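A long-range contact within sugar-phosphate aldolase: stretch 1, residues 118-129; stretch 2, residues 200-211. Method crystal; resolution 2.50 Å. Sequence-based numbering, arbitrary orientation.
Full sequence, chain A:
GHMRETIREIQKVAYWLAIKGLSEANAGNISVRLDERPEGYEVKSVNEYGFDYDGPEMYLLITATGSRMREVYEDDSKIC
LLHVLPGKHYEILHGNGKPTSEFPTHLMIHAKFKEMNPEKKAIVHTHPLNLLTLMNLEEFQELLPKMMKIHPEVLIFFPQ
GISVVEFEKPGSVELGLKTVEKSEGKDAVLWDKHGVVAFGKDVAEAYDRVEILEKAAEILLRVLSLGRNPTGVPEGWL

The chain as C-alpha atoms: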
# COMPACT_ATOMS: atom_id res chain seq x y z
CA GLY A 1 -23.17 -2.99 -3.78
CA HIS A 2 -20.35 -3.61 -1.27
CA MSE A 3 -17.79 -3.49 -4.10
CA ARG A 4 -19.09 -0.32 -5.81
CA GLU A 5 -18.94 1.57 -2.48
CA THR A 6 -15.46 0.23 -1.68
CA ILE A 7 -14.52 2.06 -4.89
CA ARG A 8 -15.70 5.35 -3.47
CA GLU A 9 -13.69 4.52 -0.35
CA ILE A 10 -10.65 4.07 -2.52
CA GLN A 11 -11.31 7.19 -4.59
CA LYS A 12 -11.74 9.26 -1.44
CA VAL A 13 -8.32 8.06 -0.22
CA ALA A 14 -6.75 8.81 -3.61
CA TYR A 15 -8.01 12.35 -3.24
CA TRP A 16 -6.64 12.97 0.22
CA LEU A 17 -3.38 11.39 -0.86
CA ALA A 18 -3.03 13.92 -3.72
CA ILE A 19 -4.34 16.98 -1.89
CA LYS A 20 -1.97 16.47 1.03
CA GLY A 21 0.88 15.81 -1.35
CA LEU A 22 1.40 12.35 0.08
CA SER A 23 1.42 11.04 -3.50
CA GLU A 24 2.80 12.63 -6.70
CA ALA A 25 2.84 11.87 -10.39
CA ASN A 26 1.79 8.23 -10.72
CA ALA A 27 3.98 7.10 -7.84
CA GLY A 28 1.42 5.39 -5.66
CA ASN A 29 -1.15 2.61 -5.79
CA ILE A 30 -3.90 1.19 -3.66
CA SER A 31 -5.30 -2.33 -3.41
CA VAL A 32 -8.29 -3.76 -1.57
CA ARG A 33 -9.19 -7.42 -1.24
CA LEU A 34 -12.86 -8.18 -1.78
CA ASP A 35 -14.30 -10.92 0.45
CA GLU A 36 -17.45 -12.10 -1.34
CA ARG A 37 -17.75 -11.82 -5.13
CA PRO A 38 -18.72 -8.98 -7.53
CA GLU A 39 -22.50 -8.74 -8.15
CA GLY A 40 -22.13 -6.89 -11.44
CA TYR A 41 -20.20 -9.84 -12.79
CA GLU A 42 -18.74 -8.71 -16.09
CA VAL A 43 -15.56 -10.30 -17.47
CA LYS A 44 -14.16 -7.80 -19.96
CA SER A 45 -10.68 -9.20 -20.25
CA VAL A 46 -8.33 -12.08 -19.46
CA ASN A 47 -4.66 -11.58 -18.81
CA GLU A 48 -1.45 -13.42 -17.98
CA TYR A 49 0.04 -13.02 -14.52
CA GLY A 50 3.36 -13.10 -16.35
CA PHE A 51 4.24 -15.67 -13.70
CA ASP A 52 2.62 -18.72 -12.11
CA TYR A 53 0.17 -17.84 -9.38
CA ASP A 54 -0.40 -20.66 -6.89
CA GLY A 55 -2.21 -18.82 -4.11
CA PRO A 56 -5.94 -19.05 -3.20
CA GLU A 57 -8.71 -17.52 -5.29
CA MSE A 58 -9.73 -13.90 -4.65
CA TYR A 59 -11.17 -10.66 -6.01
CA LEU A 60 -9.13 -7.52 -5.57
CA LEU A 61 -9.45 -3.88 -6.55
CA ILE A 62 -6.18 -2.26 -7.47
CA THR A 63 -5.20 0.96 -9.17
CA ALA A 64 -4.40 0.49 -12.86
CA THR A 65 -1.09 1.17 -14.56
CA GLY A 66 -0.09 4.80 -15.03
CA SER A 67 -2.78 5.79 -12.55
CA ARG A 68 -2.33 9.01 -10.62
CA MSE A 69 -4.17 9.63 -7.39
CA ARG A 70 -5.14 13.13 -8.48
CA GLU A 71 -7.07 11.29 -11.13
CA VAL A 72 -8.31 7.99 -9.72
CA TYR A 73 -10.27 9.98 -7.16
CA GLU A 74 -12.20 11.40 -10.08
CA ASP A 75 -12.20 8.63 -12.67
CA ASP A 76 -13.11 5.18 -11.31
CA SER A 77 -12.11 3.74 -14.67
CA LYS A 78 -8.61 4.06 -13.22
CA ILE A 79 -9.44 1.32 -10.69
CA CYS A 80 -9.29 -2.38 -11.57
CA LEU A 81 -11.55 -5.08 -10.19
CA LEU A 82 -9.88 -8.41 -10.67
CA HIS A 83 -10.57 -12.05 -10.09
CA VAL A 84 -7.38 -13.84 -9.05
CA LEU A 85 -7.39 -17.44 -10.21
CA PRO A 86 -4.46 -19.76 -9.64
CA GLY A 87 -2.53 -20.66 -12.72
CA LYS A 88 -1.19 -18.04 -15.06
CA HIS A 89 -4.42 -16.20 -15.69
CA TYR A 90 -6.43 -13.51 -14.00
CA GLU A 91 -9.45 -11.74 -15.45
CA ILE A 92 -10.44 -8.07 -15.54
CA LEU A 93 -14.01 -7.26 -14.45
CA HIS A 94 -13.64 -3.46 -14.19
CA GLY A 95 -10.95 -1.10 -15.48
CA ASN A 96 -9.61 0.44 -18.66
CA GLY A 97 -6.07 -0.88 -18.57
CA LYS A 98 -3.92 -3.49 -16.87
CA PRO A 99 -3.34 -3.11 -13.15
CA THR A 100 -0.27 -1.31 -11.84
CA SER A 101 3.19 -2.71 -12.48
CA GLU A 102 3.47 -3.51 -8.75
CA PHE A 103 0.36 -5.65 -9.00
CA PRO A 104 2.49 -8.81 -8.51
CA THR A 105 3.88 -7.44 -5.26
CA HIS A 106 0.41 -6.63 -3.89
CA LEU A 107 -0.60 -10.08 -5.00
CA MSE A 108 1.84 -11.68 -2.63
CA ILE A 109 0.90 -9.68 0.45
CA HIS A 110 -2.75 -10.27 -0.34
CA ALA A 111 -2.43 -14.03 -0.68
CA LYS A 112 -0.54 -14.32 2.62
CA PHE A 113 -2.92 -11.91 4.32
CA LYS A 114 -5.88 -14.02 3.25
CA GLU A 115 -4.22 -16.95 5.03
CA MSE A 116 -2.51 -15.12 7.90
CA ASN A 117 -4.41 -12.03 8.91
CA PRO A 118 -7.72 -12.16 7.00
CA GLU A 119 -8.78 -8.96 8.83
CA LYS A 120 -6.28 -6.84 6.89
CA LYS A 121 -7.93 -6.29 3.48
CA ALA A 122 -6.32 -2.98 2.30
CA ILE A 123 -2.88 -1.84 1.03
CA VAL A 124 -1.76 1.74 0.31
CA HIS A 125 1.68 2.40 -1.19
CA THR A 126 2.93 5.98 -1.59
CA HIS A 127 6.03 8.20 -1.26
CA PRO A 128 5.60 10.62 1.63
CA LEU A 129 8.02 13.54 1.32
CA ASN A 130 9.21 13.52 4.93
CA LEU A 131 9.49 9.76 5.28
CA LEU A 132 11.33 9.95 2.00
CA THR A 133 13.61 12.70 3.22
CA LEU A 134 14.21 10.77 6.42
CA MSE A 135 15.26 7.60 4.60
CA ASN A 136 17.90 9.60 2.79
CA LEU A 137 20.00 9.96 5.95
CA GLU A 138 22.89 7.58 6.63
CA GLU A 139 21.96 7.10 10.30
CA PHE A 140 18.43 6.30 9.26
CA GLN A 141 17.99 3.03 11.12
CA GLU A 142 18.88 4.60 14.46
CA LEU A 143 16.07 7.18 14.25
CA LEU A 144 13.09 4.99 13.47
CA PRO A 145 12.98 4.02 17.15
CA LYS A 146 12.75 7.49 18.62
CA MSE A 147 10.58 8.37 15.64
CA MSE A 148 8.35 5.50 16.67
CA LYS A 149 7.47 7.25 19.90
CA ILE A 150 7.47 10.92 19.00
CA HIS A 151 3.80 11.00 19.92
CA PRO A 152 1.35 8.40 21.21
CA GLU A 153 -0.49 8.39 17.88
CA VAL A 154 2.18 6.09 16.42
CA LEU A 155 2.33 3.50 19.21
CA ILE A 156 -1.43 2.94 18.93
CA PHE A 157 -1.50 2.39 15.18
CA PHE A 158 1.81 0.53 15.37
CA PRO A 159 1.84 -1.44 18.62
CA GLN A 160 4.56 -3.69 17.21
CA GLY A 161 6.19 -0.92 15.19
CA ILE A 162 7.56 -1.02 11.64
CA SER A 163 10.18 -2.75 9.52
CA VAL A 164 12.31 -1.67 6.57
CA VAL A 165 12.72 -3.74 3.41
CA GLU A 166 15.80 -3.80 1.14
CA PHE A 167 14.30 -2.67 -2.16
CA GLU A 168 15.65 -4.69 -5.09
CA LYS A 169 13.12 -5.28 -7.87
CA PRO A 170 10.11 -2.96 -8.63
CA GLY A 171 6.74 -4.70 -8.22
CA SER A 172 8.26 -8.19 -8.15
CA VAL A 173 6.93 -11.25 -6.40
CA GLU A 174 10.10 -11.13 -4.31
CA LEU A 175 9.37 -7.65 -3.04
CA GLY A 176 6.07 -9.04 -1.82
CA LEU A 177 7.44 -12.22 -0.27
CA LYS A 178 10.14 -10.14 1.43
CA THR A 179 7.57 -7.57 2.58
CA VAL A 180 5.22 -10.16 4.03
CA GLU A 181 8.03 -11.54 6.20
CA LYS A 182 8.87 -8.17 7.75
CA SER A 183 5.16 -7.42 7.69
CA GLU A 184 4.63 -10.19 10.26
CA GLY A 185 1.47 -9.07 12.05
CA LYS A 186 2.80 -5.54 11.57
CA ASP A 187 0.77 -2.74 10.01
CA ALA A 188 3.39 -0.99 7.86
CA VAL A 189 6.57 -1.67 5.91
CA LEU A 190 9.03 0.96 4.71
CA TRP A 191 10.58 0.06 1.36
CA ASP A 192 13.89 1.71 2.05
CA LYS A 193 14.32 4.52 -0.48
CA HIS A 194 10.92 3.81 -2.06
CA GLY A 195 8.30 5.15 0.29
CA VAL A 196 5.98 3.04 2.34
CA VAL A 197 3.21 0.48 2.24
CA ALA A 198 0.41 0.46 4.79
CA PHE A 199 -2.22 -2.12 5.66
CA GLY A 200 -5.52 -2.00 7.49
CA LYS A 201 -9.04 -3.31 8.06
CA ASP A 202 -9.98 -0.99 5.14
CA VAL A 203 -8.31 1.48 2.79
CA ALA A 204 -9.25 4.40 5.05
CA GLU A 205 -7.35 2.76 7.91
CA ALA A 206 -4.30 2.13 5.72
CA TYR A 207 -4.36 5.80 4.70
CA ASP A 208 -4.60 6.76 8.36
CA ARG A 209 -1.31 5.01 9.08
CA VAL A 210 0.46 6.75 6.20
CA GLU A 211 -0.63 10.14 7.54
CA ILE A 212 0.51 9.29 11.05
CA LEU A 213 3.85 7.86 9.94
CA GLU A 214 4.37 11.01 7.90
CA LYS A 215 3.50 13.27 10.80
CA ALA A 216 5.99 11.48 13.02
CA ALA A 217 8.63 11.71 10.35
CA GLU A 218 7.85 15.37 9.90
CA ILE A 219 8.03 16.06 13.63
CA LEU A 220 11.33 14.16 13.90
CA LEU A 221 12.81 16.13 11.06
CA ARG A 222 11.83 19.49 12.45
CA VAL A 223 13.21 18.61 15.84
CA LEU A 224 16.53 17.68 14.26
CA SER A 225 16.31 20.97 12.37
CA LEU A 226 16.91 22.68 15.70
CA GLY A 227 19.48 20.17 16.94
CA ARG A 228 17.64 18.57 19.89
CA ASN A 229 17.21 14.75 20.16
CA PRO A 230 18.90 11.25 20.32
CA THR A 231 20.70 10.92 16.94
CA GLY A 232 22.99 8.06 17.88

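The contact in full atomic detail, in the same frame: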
# COMPACT_ATOMS: atom_id res chain seq x y z
N PRO A 118 -6.62 -12.41 7.94
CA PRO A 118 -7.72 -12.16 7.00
C PRO A 118 -8.40 -10.81 7.25
O PRO A 118 -9.10 -10.29 6.38
CB PRO A 118 -8.66 -13.33 7.25
CG PRO A 118 -7.72 -14.42 7.68
CD PRO A 118 -6.83 -13.68 8.64
N GLU A 119 -8.20 -10.26 8.45
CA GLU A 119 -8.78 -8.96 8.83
C GLU A 119 -8.23 -7.82 7.97
O GLU A 119 -8.97 -6.93 7.56
CB GLU A 119 -8.53 -8.67 10.31
CG GLU A 119 -9.60 -9.23 11.26
CD GLU A 119 -10.97 -8.56 11.09
OE1 GLU A 119 -11.54 -8.65 9.98
OE2 GLU A 119 -11.46 -7.94 12.07
N LYS A 120 -6.92 -7.86 7.71
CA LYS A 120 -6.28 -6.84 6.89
C LYS A 120 -6.66 -7.04 5.42
O LYS A 120 -6.16 -7.97 4.77
CB LYS A 120 -4.76 -6.92 7.04
CG LYS A 120 -4.25 -6.68 8.44
CD LYS A 120 -2.75 -6.87 8.51
CE LYS A 120 -2.26 -6.79 9.93
NZ LYS A 120 -0.81 -7.07 9.98
N LYS A 121 -7.52 -6.18 4.88
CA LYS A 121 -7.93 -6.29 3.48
C LYS A 121 -7.41 -5.15 2.55
O LYS A 121 -7.54 -5.25 1.33
CB LYS A 121 -9.46 -6.34 3.40
CG LYS A 121 -10.11 -5.03 3.82
CD LYS A 121 -11.51 -4.79 3.23
CE LYS A 121 -11.94 -3.31 3.41
NZ LYS A 121 -13.30 -2.97 2.85
N ALA A 122 -6.80 -4.10 3.11
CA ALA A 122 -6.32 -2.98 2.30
C ALA A 122 -4.82 -2.64 2.34
O ALA A 122 -4.18 -2.72 3.38
CB ALA A 122 -7.12 -1.73 2.63
N ILE A 123 -4.29 -2.23 1.18
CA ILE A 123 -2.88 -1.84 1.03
C ILE A 123 -2.68 -0.51 0.27
O ILE A 123 -3.10 -0.36 -0.88
CB ILE A 123 -2.06 -2.88 0.27
CG1 ILE A 123 -2.08 -4.21 1.01
CG2 ILE A 123 -0.62 -2.39 0.11
CD1 ILE A 123 -1.36 -5.30 0.27
N VAL A 124 -2.01 0.44 0.92
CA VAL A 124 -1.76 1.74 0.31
C VAL A 124 -0.26 1.93 0.22
O VAL A 124 0.43 1.85 1.24
CB VAL A 124 -2.34 2.90 1.18
CG1 VAL A 124 -1.94 4.23 0.61
CG2 VAL A 124 -3.84 2.82 1.24
N HIS A 125 0.25 2.16 -0.98
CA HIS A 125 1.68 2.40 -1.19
C HIS A 125 1.90 3.79 -1.80
O HIS A 125 1.39 4.10 -2.88
CB HIS A 125 2.30 1.35 -2.11
CG HIS A 125 3.69 1.69 -2.56
ND1 HIS A 125 4.02 1.89 -3.88
CD2 HIS A 125 4.82 1.90 -1.85
CE1 HIS A 125 5.30 2.21 -3.97
NE2 HIS A 125 5.81 2.23 -2.75
N THR A 126 2.68 4.63 -1.10
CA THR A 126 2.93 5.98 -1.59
C THR A 126 4.31 6.46 -1.14
O THR A 126 5.00 5.75 -0.41
CB THR A 126 1.81 6.94 -1.08
OG1 THR A 126 1.81 8.14 -1.86
CG2 THR A 126 2.01 7.26 0.39
N HIS A 127 4.72 7.64 -1.59
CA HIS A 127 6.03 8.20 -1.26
C HIS A 127 5.95 9.50 -0.49
O HIS A 127 6.11 10.58 -1.04
CB HIS A 127 6.84 8.44 -2.54
CG HIS A 127 6.97 7.23 -3.39
ND1 HIS A 127 6.07 6.92 -4.39
CD2 HIS A 127 7.84 6.19 -3.34
CE1 HIS A 127 6.37 5.74 -4.90
NE2 HIS A 127 7.44 5.28 -4.28
N PRO A 128 5.70 9.41 0.82
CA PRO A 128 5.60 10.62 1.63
C PRO A 128 6.93 11.37 1.62
O PRO A 128 7.98 10.77 1.85
CB PRO A 128 5.27 10.08 3.01
CG PRO A 128 4.52 8.84 2.70
CD PRO A 128 5.36 8.23 1.62
N LEU A 129 6.86 12.67 1.36
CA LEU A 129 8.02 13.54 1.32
C LEU A 129 8.95 13.43 2.54
O LEU A 129 10.15 13.24 2.39
CB LEU A 129 7.53 14.98 1.19
CG LEU A 129 8.41 16.05 1.83
CD1 LEU A 129 9.69 16.17 1.04
CD2 LEU A 129 7.68 17.38 1.85
N GLY A 200 -4.47 -2.32 6.56
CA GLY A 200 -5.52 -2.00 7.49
C GLY A 200 -6.83 -2.71 7.22
O GLY A 200 -7.03 -3.28 6.15
N LYS A 201 -7.73 -2.68 8.20
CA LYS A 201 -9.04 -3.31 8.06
C LYS A 201 -9.70 -2.82 6.75
O LYS A 201 -10.44 -3.57 6.12
CB LYS A 201 -9.94 -2.98 9.26
CG LYS A 201 -9.31 -3.18 10.64
CD LYS A 201 -8.88 -4.63 10.87
CE LYS A 201 -8.03 -4.77 12.15
NZ LYS A 201 -8.78 -4.50 13.42
N ASP A 202 -9.44 -1.57 6.37
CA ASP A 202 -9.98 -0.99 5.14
C ASP A 202 -9.05 0.11 4.64
O ASP A 202 -8.21 0.61 5.40
CB ASP A 202 -11.39 -0.44 5.36
CG ASP A 202 -11.44 0.65 6.42
OD1 ASP A 202 -10.39 0.95 7.03
OD2 ASP A 202 -12.54 1.21 6.64
N VAL A 203 -9.19 0.48 3.36
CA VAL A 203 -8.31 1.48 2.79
C VAL A 203 -8.16 2.71 3.67
O VAL A 203 -7.04 3.18 3.91
CB VAL A 203 -8.76 1.92 1.39
CG1 VAL A 203 -9.96 2.84 1.48
CG2 VAL A 203 -7.62 2.59 0.68
N ALA A 204 -9.28 3.22 4.18
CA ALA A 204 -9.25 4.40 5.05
C ALA A 204 -8.30 4.23 6.23
O ALA A 204 -7.65 5.19 6.65
CB ALA A 204 -10.66 4.71 5.56
N GLU A 205 -8.24 3.02 6.78
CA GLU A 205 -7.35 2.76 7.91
C GLU A 205 -5.89 2.73 7.45
O GLU A 205 -5.00 3.22 8.15
CB GLU A 205 -7.72 1.43 8.58
CG GLU A 205 -6.75 1.03 9.70
CD GLU A 205 -7.17 -0.25 10.42
OE1 GLU A 205 -8.08 -0.19 11.28
OE2 GLU A 205 -6.58 -1.32 10.13
N ALA A 206 -5.65 2.17 6.26
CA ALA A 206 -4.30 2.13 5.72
C ALA A 206 -3.85 3.58 5.55
O ALA A 206 -2.79 3.96 6.02
CB ALA A 206 -4.29 1.41 4.39
N TYR A 207 -4.68 4.39 4.90
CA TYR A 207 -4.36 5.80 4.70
C TYR A 207 -4.04 6.49 6.02
O TYR A 207 -3.13 7.30 6.10
CB TYR A 207 -5.53 6.54 4.04
CG TYR A 207 -5.26 8.01 3.87
CD1 TYR A 207 -4.37 8.47 2.91
CD2 TYR A 207 -5.84 8.95 4.71
CE1 TYR A 207 -4.07 9.81 2.79
CE2 TYR A 207 -5.54 10.29 4.59
CZ TYR A 207 -4.65 10.71 3.63
OH TYR A 207 -4.34 12.03 3.52
N ASP A 208 -4.82 6.17 7.05
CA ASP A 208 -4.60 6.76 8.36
C ASP A 208 -3.20 6.48 8.91
O ASP A 208 -2.63 7.31 9.63
CB ASP A 208 -5.63 6.22 9.35
CG ASP A 208 -6.87 7.08 9.42
OD1 ASP A 208 -7.20 7.71 8.39
OD2 ASP A 208 -7.51 7.13 10.49
N ARG A 209 -2.64 5.33 8.59
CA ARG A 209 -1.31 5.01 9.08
C ARG A 209 -0.23 5.74 8.29
O ARG A 209 0.83 6.05 8.82
CB ARG A 209 -1.08 3.51 9.04
CG ARG A 209 -2.08 2.70 9.87
CD ARG A 209 -1.67 1.24 9.81
NE ARG A 209 -2.78 0.29 9.87
CZ ARG A 209 -3.28 -0.22 10.98
NH1 ARG A 209 -2.78 0.13 12.16
NH2 ARG A 209 -4.27 -1.10 10.91
N VAL A 210 -0.49 6.02 7.01
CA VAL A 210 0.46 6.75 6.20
C VAL A 210 0.56 8.13 6.84
O VAL A 210 1.64 8.55 7.25
CB VAL A 210 -0.03 6.92 4.78
CG1 VAL A 210 0.89 7.85 4.03
CG2 VAL A 210 -0.07 5.58 4.10
N GLU A 211 -0.57 8.81 6.94
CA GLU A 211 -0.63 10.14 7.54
C GLU A 211 0.19 10.19 8.81
O GLU A 211 1.14 10.97 8.93
CB GLU A 211 -2.07 10.51 7.89
CG GLU A 211 -2.76 11.31 6.85
CD GLU A 211 -4.05 11.90 7.37
OE1 GLU A 211 -4.61 12.79 6.70
OE2 GLU A 211 -4.50 11.45 8.45

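The contact between these stretches, burying 584 Å² in all, begins as backbone pairing and ends as side-chain packing, with strand 122-126 packed against helix 203-211, their N-to-C directions 37° apart. Val124 gives up the most surface on its side. It points toward the helix in the t rotamer and is buried, and its two methyls divide the work: CG2 lies 3.5 Å from CB of Ala206 and 3.8 Å from CG2 of Val203, while CG1 reaches CG2 of Val210 at 4.2 Å. A branched, wholly apolar side chain suits this place, because it can touch successive turns of the helix at once. Ala206 answers with a single methyl, and the helix axis comes within 7.1 Å of the strand axis.

Lys201, with 74 Å² covered, is the largest contributor of its stretch. Its CA-to-CB bond points away, yet its CA lies 3.7 Å from Glu119 O and its CD 4.1 Å from Glu119 CB. A long chain can thus lay methylenes along the contact's edge while its amine stays exposed; NZ of Lys201 and OE2 of Glu119 remain 4.6 Å apart, beyond a salt bridge.

Val210, one turn beyond Ala206, has 64 Å² covered, as does Ala122. Besides meeting Val124, its CG1 lies 3.9 Å from CG2 of Thr126 and 4.0 Å from CG of Pro128. Thr126 thus offers a methyl to this apolar patch, while its hydroxyl is hydrogen-bonded elsewhere in the structure. Ile123 and His125 point away, as strand alternation requires.

At the other end Ala122 takes part in both modes. Its N donates to Gly200 O at 3.2 Å, and a weak bond returns from Gly200 N to Ala122 O, also 3.2 Å. Its small CB fits tightly against the start of the helix, 3.1 Å from Val203 N. Gly200 suits its position because a CB there would clash with CG of Glu205. Asp202 caps the helix, OD1 accepting from Glu205 N at 3.0 Å.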